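Local coordinates for Cry37AA1 (Bacillus thuringiensis, PDB 4RHZ), which pairs with Cry23Aa1 in a binary complex, probably acting with it as an insecticidal toxin, has a C2-like fold and binds calcium, at residues Y26-L31 with D35-I40. Residues are numbered along the deposited sequence; the frame is centred on the assembly and turned at random.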
loop_
_atom_site.group_PDB
_atom_site.type_symbol
_atom_site.label_atom_id
_atom_site.label_comp_id
_atom_site.label_asym_id
_atom_site.label_seq_id
_atom_site.Cartn_x
_atom_site.Cartn_y
_atom_site.Cartn_z
ATOM N N TYR B 26 -4.527 -27.823 3.265
ATOM C CA TYR B 26 -5.794 -27.276 2.805
ATOM C C TYR B 26 -5.908 -25.829 3.259
ATOM O O TYR B 26 -5.238 -25.424 4.199
ATOM C CB TYR B 26 -7.002 -28.137 3.360
ATOM C CG TYR B 26 -7.131 -28.119 4.884
ATOM C CD1 TYR B 26 -7.744 -27.024 5.551
ATOM C CD2 TYR B 26 -6.612 -29.153 5.662
ATOM C CE1 TYR B 26 -7.841 -26.985 6.946
ATOM C CE2 TYR B 26 -6.747 -29.142 7.100
ATOM C CZ TYR B 26 -7.328 -28.034 7.700
ATOM O OH TYR B 26 -7.452 -27.955 9.064
ATOM N N ILE B 27 -6.797 -25.079 2.616
ATOM C CA ILE B 27 -7.275 -23.801 3.099
ATOM C C ILE B 27 -8.813 -23.823 2.958
ATOM O O ILE B 27 -9.391 -24.312 1.935
ATOM C CB ILE B 27 -6.669 -22.597 2.304
ATOM C CG1 ILE B 27 -5.122 -22.558 2.476
ATOM C CG2 ILE B 27 -7.300 -21.221 2.719
ATOM C CD1 ILE B 27 -4.414 -21.837 1.302
ATOM N N LYS B 28 -9.483 -23.307 3.971
ATOM C CA LYS B 28 -10.942 -23.314 3.984
ATOM C C LYS B 28 -11.465 -21.946 4.308
ATOM O O LYS B 28 -10.780 -21.158 4.924
ATOM C CB LYS B 28 -11.463 -24.264 5.046
ATOM C CG LYS B 28 -11.153 -25.711 4.710
ATOM C CD LYS B 28 -11.689 -26.623 5.808
ATOM C CE LYS B 28 -11.272 -28.062 5.551
ATOM N NZ LYS B 28 -11.780 -28.934 6.668
ATOM N N ALA B 29 -12.698 -21.711 3.935
ATOM C CA ALA B 29 -13.377 -20.486 4.225
ATOM C C ALA B 29 -14.762 -20.789 4.853
ATOM O O ALA B 29 -15.283 -21.929 4.721
ATOM C CB ALA B 29 -13.565 -19.759 2.932
ATOM N N TYR B 30 -15.371 -19.766 5.442
ATOM C CA TYR B 30 -16.777 -19.809 5.811
ATOM C C TYR B 30 -17.256 -18.385 5.872
ATOM O O TYR B 30 -16.442 -17.467 6.080
ATOM C CB TYR B 30 -16.987 -20.505 7.196
ATOM C CG TYR B 30 -16.299 -19.857 8.430
ATOM C CD1 TYR B 30 -16.967 -18.965 9.222
ATOM C CD2 TYR B 30 -15.028 -20.208 8.812
ATOM C CE1 TYR B 30 -16.361 -18.351 10.327
ATOM C CE2 TYR B 30 -14.423 -19.655 9.944
ATOM C CZ TYR B 30 -15.109 -18.718 10.689
ATOM O OH TYR B 30 -14.550 -18.113 11.792
ATOM N N LEU B 31 -18.556 -18.171 5.761
ATOM C CA LEU B 31 -19.099 -16.839 5.916
ATOM C C LEU B 31 -19.237 -16.397 7.370
ATOM O O LEU B 31 -18.456 -15.541 7.856
ATOM C CB LEU B 31 -20.430 -16.694 5.182
ATOM C CG LEU B 31 -20.317 -16.439 3.660
ATOM C CD1 LEU B 31 -19.238 -17.226 2.959
ATOM C CD2 LEU B 31 -21.681 -16.697 2.921
ATOM N N ASP B 35 -18.807 -23.816 11.435
ATOM C CA ASP B 35 -19.042 -25.185 11.019
ATOM C C ASP B 35 -19.394 -25.278 9.548
ATOM O O ASP B 35 -19.419 -26.371 9.045
ATOM C CB ASP B 35 -20.246 -25.827 11.744
ATOM C CG ASP B 35 -20.074 -25.956 13.270
ATOM O OD1 ASP B 35 -21.129 -25.864 13.974
ATOM O OD2 ASP B 35 -18.949 -26.188 13.730
ATOM N N HIS B 36 -19.812 -24.200 8.896
ATOM C CA HIS B 36 -20.131 -24.256 7.465
ATOM C C HIS B 36 -18.966 -23.784 6.610
ATOM O O HIS B 36 -19.087 -22.848 5.799
ATOM C CB HIS B 36 -21.391 -23.456 7.164
ATOM C CG HIS B 36 -22.586 -23.950 7.928
ATOM N ND1 HIS B 36 -23.743 -23.210 8.073
ATOM C CD2 HIS B 36 -22.793 -25.124 8.588
ATOM C CE1 HIS B 36 -24.609 -23.907 8.785
ATOM N NE2 HIS B 36 -24.043 -25.059 9.120
ATOM N N ASP B 37 -17.843 -24.462 6.772
ATOM C CA ASP B 37 -16.672 -24.087 6.060
ATOM C C ASP B 37 -16.511 -24.936 4.802
ATOM O O ASP B 37 -17.081 -26.017 4.667
ATOM C CB ASP B 37 -15.446 -24.191 6.956
ATOM C CG ASP B 37 -15.231 -25.595 7.450
ATOM O OD1 ASP B 37 -14.174 -25.865 8.057
ATOM O OD2 ASP B 37 -16.111 -26.449 7.234
ATOM N N PHE B 38 -15.699 -24.449 3.880
ATOM C CA PHE B 38 -15.533 -25.159 2.629
ATOM C C PHE B 38 -14.119 -24.979 2.125
ATOM O O PHE B 38 -13.511 -23.956 2.402
ATOM C CB PHE B 38 -16.598 -24.691 1.644
ATOM C CG PHE B 38 -16.713 -23.199 1.494
ATOM C CD1 PHE B 38 -16.012 -22.542 0.490
ATOM C CD2 PHE B 38 -17.567 -22.462 2.293
ATOM C CE1 PHE B 38 -16.110 -21.172 0.296
ATOM C CE2 PHE B 38 -17.709 -21.080 2.130
ATOM C CZ PHE B 38 -16.944 -20.413 1.125
ATOM N N GLU B 39 -13.571 -25.980 1.459
ATOM C CA GLU B 39 -12.254 -25.810 0.869
ATOM C C GLU B 39 -12.221 -24.931 -0.349
ATOM O O GLU B 39 -13.090 -25.017 -1.233
ATOM C CB GLU B 39 -11.484 -27.098 0.560
ATOM C CG GLU B 39 -12.283 -28.264 0.261
ATOM C CD GLU B 39 -12.764 -28.928 1.531
ATOM O OE1 GLU B 39 -13.992 -28.764 1.796
ATOM O OE2 GLU B 39 -11.932 -29.589 2.228
ATOM N N ILE B 40 -11.234 -24.046 -0.337
ATOM C CA ILE B 40 -10.888 -23.255 -1.511
ATOM C C ILE B 40 -9.557 -23.718 -2.116
ATOM O O ILE B 40 -9.204 -23.325 -3.220
ATOM C CB ILE B 40 -10.935 -21.712 -1.203
ATOM C CG1 ILE B 40 -9.780 -21.281 -0.281
ATOM C CG2 ILE B 40 -12.318 -21.377 -0.622
ATOM C CD1 ILE B 40 -9.544 -19.725 -0.172
HETATM O O HOH W 1 -20.314 -20.570 5.062
#
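Ala29 and Phe38 form the hydrogen-bonded antiparallel pair at the middle of this contact: Ala29 N donates a hydrogen bond to Phe38 O (2.8 Å), and Phe38 N appears to return a bond to Ala29 O, whose position is less certain. A further backbone bond runs from Ile40 N to Ile27 O (2.9 Å). Between them Lys28 faces Glu39 as a non-hydrogen-bonded pair, where Lys28 CA also makes a CA-H...O contact with Phe38 O. One water bridges the two segments beyond the strand pairing, accepting from Leu31 N and donating to His36 O, and it sits in the plane of the Phe38 ring at its edge. Apolar contacts gather on the side of Ala29 and Phe38. The phenyl group turns back over its neighbour because CG stands between the backbone N and carbonyl carbon (chi1 50°), which lays a ring face against Ala29 CB, 4.2 Å from the ring centroid, as a CH-pi contact. Leu31 CD1 reaches the ring's edge at CE2, 4.2 Å away. The two segments are the arms of a beta hairpin in a C2-like sandwich: strand 38-43 is outermost in its four-stranded sheet within the chain, and strand 26-30 pairs on its other flank with strand 73-81. Ile27 CG2 meets Ile40 CG1 at 3.9 Å, and both isoleucines also pack on Ile10 of the facing sheet. On the other face, the extended chain of Lys28 passes obliquely over Asp37, its CD 3.4 Å from OD1, and runs beside Glu39. Lys28 NZ remains beyond salt-bridge distance of both carboxylates, probably easing their charge through space, while Asp37 OD1 is hydrogen-bonded to Tyr76 OH. Tyr30 packs its CB against His36 O, and its hydroxyl is hydrogen-bonded to Thr247 of the Cry23Aa1 chain.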